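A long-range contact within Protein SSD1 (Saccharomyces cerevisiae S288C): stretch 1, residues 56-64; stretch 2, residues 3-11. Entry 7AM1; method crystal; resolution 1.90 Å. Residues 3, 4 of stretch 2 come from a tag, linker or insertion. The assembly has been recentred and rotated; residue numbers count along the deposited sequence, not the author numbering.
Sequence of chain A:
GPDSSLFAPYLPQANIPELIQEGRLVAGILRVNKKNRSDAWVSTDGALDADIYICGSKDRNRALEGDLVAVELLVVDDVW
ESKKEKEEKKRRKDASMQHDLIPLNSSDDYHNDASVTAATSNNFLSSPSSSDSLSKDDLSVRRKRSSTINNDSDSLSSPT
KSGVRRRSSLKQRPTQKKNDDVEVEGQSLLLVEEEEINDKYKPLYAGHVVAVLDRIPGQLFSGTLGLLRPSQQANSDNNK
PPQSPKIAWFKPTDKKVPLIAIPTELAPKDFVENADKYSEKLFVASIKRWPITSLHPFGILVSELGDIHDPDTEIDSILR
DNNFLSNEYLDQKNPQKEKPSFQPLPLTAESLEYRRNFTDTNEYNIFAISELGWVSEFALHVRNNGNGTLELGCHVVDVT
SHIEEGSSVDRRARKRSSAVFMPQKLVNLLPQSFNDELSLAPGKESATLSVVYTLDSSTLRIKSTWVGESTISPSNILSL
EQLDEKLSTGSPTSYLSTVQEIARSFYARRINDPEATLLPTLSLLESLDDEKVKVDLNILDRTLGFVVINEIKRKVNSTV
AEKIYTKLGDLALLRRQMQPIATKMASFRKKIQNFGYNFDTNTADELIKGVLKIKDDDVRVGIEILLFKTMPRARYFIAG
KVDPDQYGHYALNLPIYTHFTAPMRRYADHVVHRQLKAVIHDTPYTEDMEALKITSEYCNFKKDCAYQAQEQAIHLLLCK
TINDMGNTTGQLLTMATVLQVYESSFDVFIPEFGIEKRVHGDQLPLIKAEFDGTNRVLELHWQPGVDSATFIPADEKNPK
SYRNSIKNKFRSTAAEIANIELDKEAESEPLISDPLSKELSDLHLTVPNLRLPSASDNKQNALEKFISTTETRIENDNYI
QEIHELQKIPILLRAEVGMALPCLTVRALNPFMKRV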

ATOM      1  N   GLY A  56     -23.609 -11.848   3.586  1.00 59.00           N
ATOM      2  CA  GLY A  56     -23.868 -12.206   4.963  1.00 56.68           C
ATOM      3  C   GLY A  56     -22.859 -13.191   5.526  1.00 55.56           C
ATOM      4  O   GLY A  56     -21.997 -13.730   4.832  1.00 54.54           O
ATOM      5  N   SER A  57     -23.005 -13.455   6.827  1.00 58.43           N
ATOM      6  CA  SER A  57     -22.065 -14.332   7.514  1.00 59.83           C
ATOM      7  C   SER A  57     -22.275 -15.788   7.125  1.00 56.88           C
ATOM      8  O   SER A  57     -21.304 -16.537   6.969  1.00 55.66           O
ATOM      9  CB  SER A  57     -22.209 -14.180   9.028  1.00 64.94           C
ATOM     10  OG  SER A  57     -21.884 -12.869   9.446  1.00 67.50           O
ATOM     11  N   LYS A  58     -23.533 -16.209   6.965  1.00 54.37           N
ATOM     12  CA  LYS A  58     -23.811 -17.615   6.695  1.00 53.23           C
ATOM     13  C   LYS A  58     -23.096 -18.082   5.435  1.00 52.04           C
ATOM     14  O   LYS A  58     -22.417 -19.116   5.440  1.00 51.68           O
ATOM     15  CB  LYS A  58     -25.319 -17.845   6.559  1.00 54.50           C
ATOM     16  CG  LYS A  58     -25.698 -19.285   6.197  1.00 57.21           C
ATOM     17  CD  LYS A  58     -27.204 -19.459   6.025  1.00 60.14           C
ATOM     18  N   ASP A  59     -23.239 -17.332   4.339  1.00 53.12           N
ATOM     19  CA  ASP A  59     -22.641 -17.739   3.073  1.00 53.79           C
ATOM     20  C   ASP A  59     -21.122 -17.630   3.086  1.00 51.74           C
ATOM     21  O   ASP A  59     -20.460 -18.321   2.303  1.00 52.11           O
ATOM     22  CB  ASP A  59     -23.228 -16.907   1.932  1.00 56.00           C
ATOM     23  CG  ASP A  59     -24.680 -17.263   1.643  1.00 60.10           C
ATOM     24  OD1 ASP A  59     -25.156 -18.292   2.167  1.00 61.70           O
ATOM     25  OD2 ASP A  59     -25.351 -16.513   0.903  1.00 61.68           O
ATOM     26  N   ARG A  60     -20.558 -16.776   3.943  1.00 49.84           N
ATOM     27  CA  ARG A  60     -19.108 -16.734   4.099  1.00 49.96           C
ATOM     28  C   ARG A  60     -18.594 -17.971   4.818  1.00 47.39           C
ATOM     29  O   ARG A  60     -17.427 -18.344   4.656  1.00 45.89           O
ATOM     30  CB  ARG A  60     -18.690 -15.483   4.870  1.00 52.53           C
ATOM     31  CG  ARG A  60     -17.194 -15.206   4.799  1.00 55.15           C
ATOM     32  CD  ARG A  60     -16.818 -14.019   5.655  1.00 56.18           C
ATOM     33  NE  ARG A  60     -17.644 -12.864   5.336  1.00 58.57           N
ATOM     34  CZ  ARG A  60     -17.536 -11.685   5.933  1.00 60.31           C
ATOM     35  NH1 ARG A  60     -16.630 -11.504   6.884  1.00 60.10           N
ATOM     36  NH2 ARG A  60     -18.338 -10.691   5.578  1.00 61.89           N
ATOM     37  N   ASN A  61     -19.447 -18.595   5.625  1.00 47.32           N
ATOM     38  CA  ASN A  61     -19.182 -19.886   6.251  1.00 48.24           C
ATOM     39  C   ASN A  61     -17.824 -19.926   6.948  1.00 46.78           C
ATOM     40  O   ASN A  61     -17.023 -20.843   6.759  1.00 47.16           O
ATOM     41  CB  ASN A  61     -19.294 -21.017   5.229  1.00 50.65           C
ATOM     42  CG  ASN A  61     -19.529 -22.357   5.883  1.00 51.93           C
ATOM     43  OD1 ASN A  61     -19.727 -22.438   7.097  1.00 52.89           O
ATOM     44  ND2 ASN A  61     -19.529 -23.414   5.086  1.00 51.88           N
ATOM     45  N   ARG A  62     -17.579 -18.928   7.791  1.00 47.54           N
ATOM     46  CA  ARG A  62     -16.458 -18.920   8.728  1.00 46.81           C
ATOM     47  C   ARG A  62     -15.109 -18.745   8.047  1.00 47.41           C
ATOM     48  O   ARG A  62     -14.071 -18.855   8.711  1.00 47.09           O
ATOM     49  CB  ARG A  62     -16.456 -20.204   9.571  1.00 46.59           C
ATOM     50  CG  ARG A  62     -17.789 -20.441  10.289  1.00 47.40           C
ATOM     51  CD  ARG A  62     -17.975 -21.884  10.743  1.00 50.31           C
ATOM     52  NE  ARG A  62     -18.168 -22.786   9.609  1.00 51.46           N
ATOM     53  CZ  ARG A  62     -17.545 -23.953   9.452  1.00 53.41           C
ATOM     54  NH1 ARG A  62     -16.693 -24.395  10.370  1.00 52.81           N
ATOM     55  NH2 ARG A  62     -17.795 -24.690   8.378  1.00 55.53           N
ATOM     56  N   ALA A  63     -15.083 -18.454   6.749  1.00 48.00           N
ATOM     57  CA  ALA A  63     -13.822 -18.175   6.078  1.00 48.53           C
ATOM     58  C   ALA A  63     -13.251 -16.850   6.572  1.00 48.96           C
ATOM     59  O   ALA A  63     -13.982 -15.963   7.022  1.00 48.68           O
ATOM     60  CB  ALA A  63     -14.012 -18.136   4.562  1.00 47.77           C
ATOM     61  N   LEU A  64     -11.930 -16.727   6.503  1.00 49.66           N
ATOM     62  CA  LEU A  64     -11.246 -15.521   6.945  1.00 47.59           C
ATOM     63  C   LEU A  64     -10.647 -14.779   5.756  1.00 46.89           C
ATOM     64  O   LEU A  64     -10.423 -15.346   4.682  1.00 47.18           O
ATOM     65  CB  LEU A  64     -10.138 -15.850   7.952  1.00 48.06           C
ATOM     66  CG  LEU A  64     -10.547 -16.533   9.258  1.00 51.80           C
ATOM     67  CD1 LEU A  64      -9.304 -16.928  10.050  1.00 53.35           C
ATOM     68  CD2 LEU A  64     -11.459 -15.651  10.093  1.00 52.07           C
TER
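Stretch 2, residues 3-11: DSSLFAPYL

Stretch 2 has no regular helix or strand. From Leu6 to Leu11 its phi/psi values stay near -60 to -120° and 135 to 150°, an extended path that runs in the same sense as stretch 1: Lys58 meets Ser4 to Phe7, and Arg62 meets Phe7 to Tyr10. The closest CA approach is Lys58 to Phe7, 5.4 Å.

Stretch 1 opens as a weakly bonded helix. Ser57 O lies at the edge of the Phe7 ring, 3.2 Å from CE1. The modelled part of Lys58, t at chi1 and chi2, lies along the backbone, with CD 3.4 Å from O of the tag residue Ser4 and CG 3.6 Å from Leu6 O. One water bridges the stretches, accepting from Ala8 N (3.1 Å) and donating to Lys58 O (2.8 Å).

Asn61 leaves the helix with positive phi, inside a type I' turn from Arg60 to Ala63. Its ND2 donates to Ala8 O (2.8 Å, 150°), while its O accepts from Tyr10 OH (2.6 Å). Asn61 OD1 accepts from Arg62 NE at 3.0 Å, helping to orient the guanidinium. Arg62 then serves both aromatics: CG sits 3.7 Å from the Phe7 ring centroid, 8° off its normal, and the guanidinium stacks on Tyr10, with centres 4.0 Å apart and planes at 21°.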

ATOM      1  N   ASP A   3     -33.573 -20.031   3.872  1.00139.22           N
ATOM      2  CA  ASP A   3     -34.563 -19.718   4.897  1.00132.92           C
ATOM      3  C   ASP A   3     -33.880 -19.240   6.174  1.00137.00           C
ATOM      4  O   ASP A   3     -34.107 -18.110   6.618  1.00130.42           O
ATOM      5  CB  ASP A   3     -35.436 -20.947   5.179  1.00125.44           C
ATOM      6  CG  ASP A   3     -36.385 -20.746   6.353  1.00117.40           C
ATOM      7  OD1 ASP A   3     -35.917 -20.441   7.470  1.00113.51           O
ATOM      8  OD2 ASP A   3     -37.608 -20.907   6.159  1.00116.67           O
ATOM      9  N   SER A   4     -33.042 -20.092   6.766  1.00147.64           N
ATOM     10  CA  SER A   4     -32.420 -19.826   8.054  1.00146.36           C
ATOM     11  C   SER A   4     -30.996 -19.295   7.875  1.00142.18           C
ATOM     12  O   SER A   4     -30.527 -19.056   6.759  1.00144.82           O
ATOM     13  CB  SER A   4     -32.435 -21.091   8.917  1.00151.55           C
ATOM     14  N   SER A   5     -30.294 -19.120   9.003  1.00125.69           N
ATOM     15  CA  SER A   5     -28.956 -18.522   9.031  1.00109.16           C
ATOM     16  C   SER A   5     -27.979 -19.364   9.870  1.00 95.87           C
ATOM     17  O   SER A   5     -27.422 -18.904  10.865  1.00 96.16           O
ATOM     18  CB  SER A   5     -29.041 -17.089   9.562  1.00107.58           C
ATOM     19  OG  SER A   5     -27.888 -16.346   9.208  1.00105.92           O
ATOM     20  N   LEU A   6     -27.778 -20.618   9.457  1.00 80.92           N
ATOM     21  CA  LEU A   6     -26.925 -21.586  10.144  1.00 66.32           C
ATOM     22  C   LEU A   6     -25.791 -22.050   9.235  1.00 56.03           C
ATOM     23  O   LEU A   6     -26.013 -22.317   8.051  1.00 53.57           O
ATOM     24  CB  LEU A   6     -27.729 -22.800  10.597  1.00 65.35           C
ATOM     25  CG  LEU A   6     -28.841 -22.525  11.598  1.00 64.84           C
ATOM     26  CD1 LEU A   6     -30.018 -23.425  11.325  1.00 65.96           C
ATOM     27  CD2 LEU A   6     -28.294 -22.769  12.992  1.00 64.55           C
ATOM     28  N   PHE A   7     -24.579 -22.147   9.794  1.00 55.19           N
ATOM     29  CA  PHE A   7     -23.395 -22.503   9.016  1.00 55.90           C
ATOM     30  C   PHE A   7     -23.440 -23.958   8.556  1.00 58.48           C
ATOM     31  O   PHE A   7     -23.796 -24.861   9.320  1.00 58.86           O
ATOM     32  CB  PHE A   7     -22.121 -22.310   9.851  1.00 55.24           C
ATOM     33  CG  PHE A   7     -21.768 -20.880  10.126  1.00 54.97           C
ATOM     34  CD1 PHE A   7     -21.731 -19.950   9.104  1.00 54.44           C
ATOM     35  CD2 PHE A   7     -21.450 -20.469  11.415  1.00 55.29           C
ATOM     36  CE1 PHE A   7     -21.400 -18.635   9.358  1.00 53.56           C
ATOM     37  CE2 PHE A   7     -21.109 -19.144  11.674  1.00 53.94           C
ATOM     38  CZ  PHE A   7     -21.090 -18.231  10.646  1.00 52.97           C
ATOM     39  N   ALA A   8     -23.035 -24.191   7.307  1.00 58.69           N
ATOM     40  CA  ALA A   8     -22.991 -25.534   6.742  1.00 61.18           C
ATOM     41  C   ALA A   8     -21.598 -26.140   6.903  1.00 59.61           C
ATOM     42  O   ALA A   8     -20.595 -25.447   6.705  1.00 55.22           O
ATOM     43  CB  ALA A   8     -23.354 -25.506   5.260  1.00 63.19           C
ATOM     44  N   PRO A   9     -21.490 -27.425   7.244  1.00 63.81           N
ATOM     45  CA  PRO A   9     -20.161 -28.046   7.305  1.00 63.95           C
ATOM     46  C   PRO A   9     -19.487 -28.019   5.943  1.00 61.83           C
ATOM     47  O   PRO A   9     -20.143 -28.060   4.899  1.00 61.63           O
ATOM     48  CB  PRO A   9     -20.452 -29.479   7.765  1.00 68.16           C
ATOM     49  CG  PRO A   9     -21.876 -29.729   7.371  1.00 69.79           C
ATOM     50  CD  PRO A   9     -22.566 -28.398   7.520  1.00 67.22           C
ATOM     51  N   TYR A  10     -18.160 -27.933   5.964  1.00 60.02           N
ATOM     52  CA  TYR A  10     -17.388 -27.869   4.733  1.00 59.23           C
ATOM     53  C   TYR A  10     -17.434 -29.196   3.978  1.00 61.74           C
ATOM     54  O   TYR A  10     -17.521 -30.277   4.569  1.00 62.66           O
ATOM     55  CB  TYR A  10     -15.927 -27.522   5.030  1.00 57.43           C
ATOM     56  CG  TYR A  10     -15.684 -26.151   5.609  1.00 54.32           C
ATOM     57  CD1 TYR A  10     -16.328 -25.031   5.103  1.00 53.12           C
ATOM     58  CD2 TYR A  10     -14.791 -25.976   6.656  1.00 52.58           C
ATOM     59  CE1 TYR A  10     -16.092 -23.771   5.633  1.00 49.50           C
ATOM     60  CE2 TYR A  10     -14.551 -24.725   7.193  1.00 50.13           C
ATOM     61  CZ  TYR A  10     -15.202 -23.628   6.679  1.00 49.18           C
ATOM     62  OH  TYR A  10     -14.953 -22.385   7.217  1.00 48.50           O
ATOM     63  N   LEU A  11     -17.366 -29.100   2.654  1.00 64.28           N
ATOM     64  CA  LEU A  11     -17.204 -30.283   1.823  1.00 70.50           C
ATOM     65  C   LEU A  11     -15.840 -30.919   2.084  1.00 69.80           C
ATOM     66  O   LEU A  11     -14.858 -30.205   2.312  1.00 67.19           O
ATOM     67  CB  LEU A  11     -17.313 -29.913   0.345  1.00 76.12           C
ATOM     68  CG  LEU A  11     -18.689 -29.609  -0.244  1.00 81.25           C
ATOM     69  CD1 LEU A  11     -18.542 -29.269  -1.724  1.00 83.64           C
ATOM     70  CD2 LEU A  11     -19.646 -30.773  -0.054  1.00 84.75           C
TER
HETATM   71  O   HOH W   1     -23.018 -21.838   5.333  1.00 41.79           O